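Local coordinates for SMI1/KNR4 family protein (Pseudomonas syringae pv. tomato, PDB 2PAG) that is of unknown function but binds calcium and belongs to the SMI1/KNR4 family of the SUKH clan, at residues I38-V41 / F42-L46; E73-A76 / T77-L81; S123-H126 / W127-D130. All coordinates share one frame; numbering follows the deposited sequence.

Contact 1. Residues I38-V41 / F42-L46; sequences IPFV and FKEFL
Ile38 lays its CG2 methyl against the root of the Phe42 side chain, 3.9 Å from Phe42 CB and equally near the ring carbons CG and CD2. That branch stands opposite the backbone N of Ile38, which sends CG1 and CD1 along a separate path; CD1 of Ile38 comes within 4.3 Å of CD1 of Leu46, two turns further on. A beta-branched residue suits this place because its two arms can meet two different residues. Pro39 and Phe42 run side by side in the same direction, with Pro39 CD 4.1 Å from Phe42 CD2, at an oblique approach to the ring. Pro39 is the N-cap of helix 40-49, a position where a proline costs no helical hydrogen bond, and its carbonyl O receives Lys43 N at 2.9 Å. The ladder goes on with Glu44 N to Phe40 O and Phe45 N to Val41 O. In this amphipathic helix the buried Phe42 and Phe45 turn toward strand 88-93, reaching Ile88 and Ile90, and toward Val124 of helix 124-132, while Leu46 packs on Leu27 of helix 24-34. The more exposed side belongs to Phe40, Lys43 and Glu44. The Glu44 chain is extended, with CG opposite its backbone N (chi1 -178°), which carries the carboxylate past Val41; OE2 of Glu44 sits 4.1 Å from CE2 of Phe40, with carboxylate and ring planes 69° apart. The other oxygen, OE1, accepts a hydrogen bond from Trp125 NE1.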
loop_
_atom_site.group_PDB
_atom_site.type_symbol
_atom_site.label_atom_id
_atom_site.label_comp_id
_atom_site.label_asym_id
_atom_site.label_seq_id
_atom_site.Cartn_x
_atom_site.Cartn_y
_atom_site.Cartn_z
ATOM N N ILE A 38 11.345 -0.140 -3.510
ATOM C CA ILE A 38 10.260 -0.324 -2.547
ATOM C C ILE A 38 10.861 -0.924 -1.279
ATOM O O ILE A 38 11.546 -1.943 -1.341
ATOM C CB ILE A 38 9.173 -1.277 -3.092
ATOM C CG1 ILE A 38 8.546 -0.680 -4.353
ATOM C CG2 ILE A 38 8.105 -1.517 -2.024
ATOM C CD1 ILE A 38 7.618 -1.619 -5.082
ATOM N N PRO A 39 10.625 -0.291 -0.114
ATOM C CA PRO A 39 11.164 -0.794 1.156
ATOM C C PRO A 39 10.826 -2.274 1.327
ATOM O O PRO A 39 9.745 -2.708 0.932
ATOM C CB PRO A 39 10.471 0.093 2.193
ATOM C CG PRO A 39 10.306 1.386 1.466
ATOM C CD PRO A 39 9.815 0.919 0.106
ATOM N N PHE A 40 11.745 -3.039 1.917
ATOM C CA PHE A 40 11.551 -4.476 2.111
ATOM C C PHE A 40 10.223 -4.898 2.721
ATOM O O PHE A 40 9.523 -5.727 2.148
ATOM C CB PHE A 40 12.672 -5.092 2.966
ATOM C CG PHE A 40 12.527 -6.590 3.149
ATOM C CD1 PHE A 40 13.067 -7.475 2.219
ATOM C CD2 PHE A 40 11.756 -7.109 4.188
ATOM C CE1 PHE A 40 12.836 -8.847 2.315
ATOM C CE2 PHE A 40 11.517 -8.484 4.291
ATOM C CZ PHE A 40 12.058 -9.351 3.350
ATOM N N VAL A 41 9.873 -4.359 3.889
ATOM C CA VAL A 41 8.623 -4.765 4.525
ATOM C C VAL A 41 7.410 -4.407 3.673
ATOM O O VAL A 41 6.452 -5.167 3.616
ATOM C CB VAL A 41 8.493 -4.187 5.951
ATOM C CG1 VAL A 41 7.184 -4.626 6.580
ATOM C CG2 VAL A 41 9.646 -4.689 6.811
ATOM N N PHE A 42 7.455 -3.258 3.003
ATOM C CA PHE A 42 6.371 -2.849 2.114
ATOM C C PHE A 42 6.279 -3.886 0.976
ATOM O O PHE A 42 5.189 -4.308 0.590
ATOM C CB PHE A 42 6.683 -1.446 1.566
ATOM C CG PHE A 42 5.558 -0.802 0.795
ATOM C CD1 PHE A 42 4.353 -1.458 0.566
ATOM C CD2 PHE A 42 5.724 0.485 0.293
ATOM C CE1 PHE A 42 3.328 -0.834 -0.158
ATOM C CE2 PHE A 42 4.718 1.115 -0.425
ATOM C CZ PHE A 42 3.513 0.454 -0.653
ATOM N N LYS A 43 7.430 -4.309 0.456
ATOM C CA LYS A 43 7.455 -5.303 -0.612
ATOM C C LYS A 43 6.849 -6.611 -0.106
ATOM O O LYS A 43 6.135 -7.300 -0.830
ATOM C CB LYS A 43 8.896 -5.525 -1.065
ATOM C CG LYS A 43 9.045 -6.383 -2.297
ATOM C CD LYS A 43 10.386 -6.121 -2.975
ATOM C CE LYS A 43 11.556 -6.359 -2.027
ATOM N NZ LYS A 43 12.867 -6.079 -2.681
ATOM N N GLU A 44 7.147 -6.946 1.146
ATOM C CA GLU A 44 6.624 -8.156 1.768
ATOM C C GLU A 44 5.100 -8.073 1.840
ATOM O O GLU A 44 4.399 -9.043 1.567
ATOM C CB GLU A 44 7.223 -8.303 3.166
ATOM C CG GLU A 44 6.809 -9.545 3.911
ATOM C CD GLU A 44 7.550 -9.661 5.216
ATOM O OE1 GLU A 44 7.414 -8.740 6.048
ATOM O OE2 GLU A 44 8.274 -10.664 5.403
ATOM N N PHE A 45 4.596 -6.898 2.200
ATOM C CA PHE A 45 3.162 -6.665 2.276
ATOM C C PHE A 45 2.546 -6.907 0.888
ATOM O O PHE A 45 1.569 -7.644 0.735
ATOM C CB PHE A 45 2.932 -5.219 2.728
ATOM C CG PHE A 45 1.513 -4.748 2.613
ATOM C CD1 PHE A 45 0.640 -4.858 3.694
ATOM C CD2 PHE A 45 1.063 -4.145 1.443
ATOM C CE1 PHE A 45 -0.661 -4.367 3.613
ATOM C CE2 PHE A 45 -0.245 -3.646 1.349
ATOM C CZ PHE A 45 -1.105 -3.759 2.439
ATOM N N LEU A 46 3.127 -6.294 -0.133
ATOM C CA LEU A 46 2.605 -6.470 -1.482
ATOM C C LEU A 46 2.627 -7.931 -1.944
ATOM O O LEU A 46 1.705 -8.394 -2.622
ATOM C CB LEU A 46 3.397 -5.606 -2.460
ATOM C CG LEU A 46 3.248 -4.094 -2.261
ATOM C CD1 LEU A 46 4.191 -3.362 -3.200
ATOM C CD2 LEU A 46 1.802 -3.675 -2.518
#

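Contact 2. Residues E73-A76 / T77-L81; sequences EVCA and TAWDL
Cys75 O takes the backbone N of Trp79 at 2.7 Å, an almost straight bond (170° at the hydrogen). The same oxygen lies against one face of the indole, 2.9 Å from its plane and displaced toward the rim. Cys75 also meets that same face with its side chain: CB is 3.6 Å from the centroid of the six-membered ring, a CH-pi contact close to the ring normal, and SG is 4.1 Å from that centroid, a sulfur-aromatic contact. With CG of Trp79 beside its own backbone N (chi1 -67°), the indole swings back over the preceding turn. Cysteine suits the place because its short side chain can set both CB and a polarisable sulfur over the ring. The remaining rungs are regular: Glu73 O accepts Thr77 N, Val74 O accepts Ala78 N, and Ala76 O accepts Asp80 N at 3.0 Å. Together they build the body of helix 71-81, which packs on strands 88-93 and 96-100 of the antiparallel sheet: Val74 and Ala78 meet Pro89 and Tyr97, and Cys75 also touches Pro89. Alanine suits position 78, since its short side chain lets the helix come close to Pro89 and Tyr97. The indole nitrogen NE1 of Trp79 has its acceptor in Leu87 O, and Arg85 adds a cation-pi contact to the ring. Thr77 holds OG1 beside its backbone N, where it comes 3.1 Å from Glu73 O, the carbonyl already bonded to Thr77 N.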
loop_
_atom_site.group_PDB
_atom_site.type_symbol
_atom_site.label_atom_id
_atom_site.label_comp_id
_atom_site.label_asym_id
_atom_site.label_seq_id
_atom_site.Cartn_x
_atom_site.Cartn_y
_atom_site.Cartn_z
ATOM N N GLU A 73 -0.025 4.575 -10.902
ATOM C CA GLU A 73 -1.009 5.642 -11.075
ATOM C C GLU A 73 -1.264 6.377 -9.759
ATOM O O GLU A 73 -1.433 7.595 -9.751
ATOM C CB GLU A 73 -2.330 5.090 -11.626
ATOM C CG GLU A 73 -2.250 4.510 -13.038
ATOM C CD GLU A 73 -2.176 5.568 -14.136
ATOM O OE1 GLU A 73 -2.118 5.177 -15.323
ATOM O OE2 GLU A 73 -2.180 6.780 -13.826
ATOM N N VAL A 74 -1.307 5.641 -8.650
ATOM C CA VAL A 74 -1.523 6.264 -7.348
ATOM C C VAL A 74 -0.339 7.189 -7.017
ATOM O O VAL A 74 -0.520 8.275 -6.468
ATOM C CB VAL A 74 -1.689 5.193 -6.227
ATOM C CG1 VAL A 74 -1.767 5.856 -4.869
ATOM C CG2 VAL A 74 -2.961 4.385 -6.462
ATOM N N CYS A 75 0.874 6.758 -7.358
ATOM C CA CYS A 75 2.065 7.564 -7.100
ATOM C C CYS A 75 2.011 8.860 -7.895
ATOM O O CYS A 75 2.239 9.942 -7.354
ATOM C CB CYS A 75 3.335 6.800 -7.480
ATOM S SG CYS A 75 3.833 5.542 -6.288
ATOM N N ALA A 76 1.716 8.743 -9.185
ATOM C CA ALA A 76 1.631 9.910 -10.053
ATOM C C ALA A 76 0.638 10.924 -9.497
ATOM O O ALA A 76 0.931 12.118 -9.426
ATOM C CB ALA A 76 1.222 9.493 -11.441
ATOM N N THR A 77 -0.534 10.442 -9.097
ATOM C CA THR A 77 -1.575 11.307 -8.549
ATOM C C THR A 77 -1.139 11.951 -7.238
ATOM O O THR A 77 -1.300 13.156 -7.046
ATOM C CB THR A 77 -2.877 10.526 -8.305
ATOM O OG1 THR A 77 -3.381 10.024 -9.553
ATOM C CG2 THR A 77 -3.921 11.425 -7.655
ATOM N N ALA A 78 -0.578 11.150 -6.340
ATOM C CA ALA A 78 -0.138 11.650 -5.043
ATOM C C ALA A 78 1.024 12.635 -5.150
ATOM O O ALA A 78 1.009 13.694 -4.521
ATOM C CB ALA A 78 0.251 10.470 -4.135
ATOM N N TRP A 79 2.032 12.294 -5.947
ATOM C CA TRP A 79 3.181 13.172 -6.094
ATOM C C TRP A 79 2.781 14.482 -6.764
ATOM O O TRP A 79 3.313 15.539 -6.426
ATOM C CB TRP A 79 4.296 12.466 -6.877
ATOM C CG TRP A 79 4.897 11.317 -6.120
ATOM C CD1 TRP A 79 5.019 11.203 -4.763
ATOM C CD2 TRP A 79 5.492 10.141 -6.676
ATOM N NE1 TRP A 79 5.657 10.026 -4.440
ATOM C CE2 TRP A 79 5.959 9.355 -5.595
ATOM C CE3 TRP A 79 5.678 9.673 -7.982
ATOM C CZ2 TRP A 79 6.603 8.125 -5.784
ATOM C CZ3 TRP A 79 6.318 8.450 -8.170
ATOM C CH2 TRP A 79 6.773 7.690 -7.076
ATOM N N ASP A 80 1.845 14.421 -7.708
ATOM C CA ASP A 80 1.391 15.640 -8.370
ATOM C C ASP A 80 0.568 16.480 -7.402
ATOM O O ASP A 80 0.528 17.707 -7.519
ATOM C CB ASP A 80 0.541 15.325 -9.611
ATOM C CG ASP A 80 1.376 15.160 -10.870
ATOM O OD1 ASP A 80 2.481 15.743 -10.937
ATOM O OD2 ASP A 80 0.917 14.464 -11.803
ATOM N N LEU A 81 -0.084 15.817 -6.447
ATOM C CA LEU A 81 -0.913 16.505 -5.462
ATOM C C LEU A 81 -0.079 17.147 -4.355
ATOM O O LEU A 81 -0.578 17.997 -3.614
ATOM C CB LEU A 81 -1.927 15.529 -4.852
ATOM C CG LEU A 81 -2.988 16.116 -3.916
ATOM C CD1 LEU A 81 -3.865 17.087 -4.694
ATOM C CD2 LEU A 81 -3.838 15.002 -3.319
#

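Contact 3. Residues S123-H126 / W127-D130; sequences SVWH and WARD
His126 and Arg129, one turn apart, lie side by side and point the same way, with CD2 of the imidazole 3.7 Å from NH2 of the guanidinium and the two planes 71° apart. The histidine has CG beside its backbone N (chi1 -77°), which turns the ring back toward the start of helix 124-132. There Ser123 OG meets the ring in its plane, 2.7 Å from His126 ND1, in a hydrogen bond where either could be the donor. Ser123 is the N-cap, and its short hydroxyl side chain also accepts a weak bond from Trp125 N at 3.2 Å. Arg129 runs extended from its backbone until it bends at chi3 (69°), which brings the guanidinium round to its neighbour Asp130. The grip is side-on and uses two nitrogens: NE reaches OD1 at 2.9 Å from above the carboxylate plane, and NH2 meets the syn lone pair of OD2 at 3.2 Å. Trp127 and Val124 face the core. Trp127, with CG set opposite the backbone N, extends against Ile90 and Cys91, and its ring meets Trp121 edge-to-face. Trp125 instead has CG beside its backbone N and lies on the flank toward Glu44 and Val41 of helix 40-49; CE3 passes 4.1 Å from Ala128 CB. Small Ala128 suits the turn beside that large ring. Backbone bonds join each turn to the next, among them Asp130 N to His126 O at 2.7 Å. Because Arg129 is paired with Asp130, the positive charge near His126 is probably partly offset, and the effect on the imidazole should be smaller than that of an arginine alone.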
loop_
_atom_site.group_PDB
_atom_site.type_symbol
_atom_site.label_atom_id
_atom_site.label_comp_id
_atom_site.label_asym_id
_atom_site.label_seq_id
_atom_site.Cartn_x
_atom_site.Cartn_y
_atom_site.Cartn_z
ATOM N N SER A 123 5.813 0.392 11.054
ATOM C CA SER A 123 5.979 -0.430 9.860
ATOM C C SER A 123 4.652 -0.589 9.142
ATOM O O SER A 123 3.586 -0.262 9.688
ATOM C CB SER A 123 6.495 -1.825 10.229
ATOM O OG SER A 123 5.441 -2.624 10.750
ATOM N N VAL A 124 4.722 -1.101 7.915
ATOM C CA VAL A 124 3.526 -1.329 7.123
ATOM C C VAL A 124 2.633 -2.350 7.822
ATOM O O VAL A 124 1.410 -2.320 7.681
ATOM C CB VAL A 124 3.892 -1.839 5.715
ATOM C CG1 VAL A 124 2.677 -2.423 5.037
ATOM C CG2 VAL A 124 4.474 -0.698 4.892
ATOM N N TRP A 125 3.244 -3.258 8.580
ATOM C CA TRP A 125 2.455 -4.253 9.291
ATOM C C TRP A 125 1.722 -3.628 10.485
ATOM O O TRP A 125 0.619 -4.060 10.832
ATOM C CB TRP A 125 3.344 -5.426 9.711
ATOM C CG TRP A 125 3.764 -6.255 8.519
ATOM C CD1 TRP A 125 5.039 -6.518 8.105
ATOM C CD2 TRP A 125 2.896 -6.902 7.575
ATOM N NE1 TRP A 125 5.021 -7.285 6.962
ATOM C CE2 TRP A 125 3.717 -7.534 6.615
ATOM C CE3 TRP A 125 1.506 -7.008 7.447
ATOM C CZ2 TRP A 125 3.191 -8.264 5.541
ATOM C CZ3 TRP A 125 0.980 -7.732 6.378
ATOM C CH2 TRP A 125 1.826 -8.351 5.440
ATOM N N HIS A 126 2.316 -2.613 11.110
ATOM C CA HIS A 126 1.642 -1.926 12.215
ATOM C C HIS A 126 0.436 -1.215 11.620
ATOM O O HIS A 126 -0.649 -1.189 12.204
ATOM C CB HIS A 126 2.548 -0.876 12.862
ATOM C CG HIS A 126 3.587 -1.446 13.768
ATOM N ND1 HIS A 126 4.741 -2.038 13.301
ATOM C CD2 HIS A 126 3.645 -1.519 15.120
ATOM C CE1 HIS A 126 5.467 -2.449 14.325
ATOM N NE2 HIS A 126 4.824 -2.145 15.441
ATOM N N TRP A 127 0.642 -0.627 10.448
ATOM C CA TRP A 127 -0.430 0.075 9.762
ATOM C C TRP A 127 -1.541 -0.902 9.364
ATOM O O TRP A 127 -2.724 -0.601 9.516
ATOM C CB TRP A 127 0.112 0.765 8.510
ATOM C CG TRP A 127 -0.953 1.467 7.732
ATOM C CD1 TRP A 127 -1.470 2.708 7.979
ATOM C CD2 TRP A 127 -1.711 0.925 6.645
ATOM N NE1 TRP A 127 -2.512 2.968 7.115
ATOM C CE2 TRP A 127 -2.678 1.890 6.286
ATOM C CE3 TRP A 127 -1.671 -0.287 5.942
ATOM C CZ2 TRP A 127 -3.598 1.678 5.252
ATOM C CZ3 TRP A 127 -2.586 -0.497 4.919
ATOM C CH2 TRP A 127 -3.537 0.484 4.583
ATOM N N ALA A 128 -1.159 -2.069 8.856
ATOM C CA ALA A 128 -2.142 -3.061 8.441
ATOM C C ALA A 128 -2.974 -3.544 9.625
ATOM O O ALA A 128 -4.192 -3.712 9.518
ATOM C CB ALA A 128 -1.442 -4.238 7.782
ATOM N N ARG A 129 -2.306 -3.754 10.753
ATOM C CA ARG A 129 -2.959 -4.243 11.959
ATOM C C ARG A 129 -3.769 -3.184 12.686
ATOM O O ARG A 129 -4.908 -3.430 13.084
ATOM C CB ARG A 129 -1.913 -4.800 12.925
ATOM C CG ARG A 129 -2.496 -5.394 14.199
ATOM C CD ARG A 129 -1.404 -5.685 15.205
ATOM N NE ARG A 129 -0.822 -4.456 15.731
ATOM C CZ ARG A 129 0.360 -4.392 16.334
ATOM N NH1 ARG A 129 1.084 -5.493 16.488
ATOM N NH2 ARG A 129 0.817 -3.231 16.783
ATOM N N ASP A 130 -3.185 -2.002 12.842
ATOM C CA ASP A 130 -3.835 -0.935 13.585
ATOM C C ASP A 130 -4.719 0.030 12.801
ATOM O O ASP A 130 -5.497 0.777 13.394
ATOM C CB ASP A 130 -2.776 -0.172 14.387
ATOM C CG ASP A 130 -1.940 -1.100 15.267
ATOM O OD1 ASP A 130 -2.479 -2.136 15.723
ATOM O OD2 ASP A 130 -0.752 -0.797 15.515
#

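In the fold
The three contacts follow in series along the chain, each within a single helix: contact 1 at the start of helix 40-49, contact 2 in helix 71-81 and contact 3 at the start of helix 124-132. Contacts 1 and 3, with centres 12 Å apart, touch directly; Phe45 CD1 packs 3.4 Å from Val124 CG1. Contact 2 stands off, its centre 19 Å from that of contact 1 and 22 Å from that of contact 3. All three helices pack on strand 88-93, an outer strand of the antiparallel sheet, which suggests that they help to enclose a common core. The calcium ligands Glu101, Asp103 and Thr105 lie between strands 96-100 and 106-109 in the chain; the side chains of Glu101 and Asp103 are about 7 Å from that of Pro39.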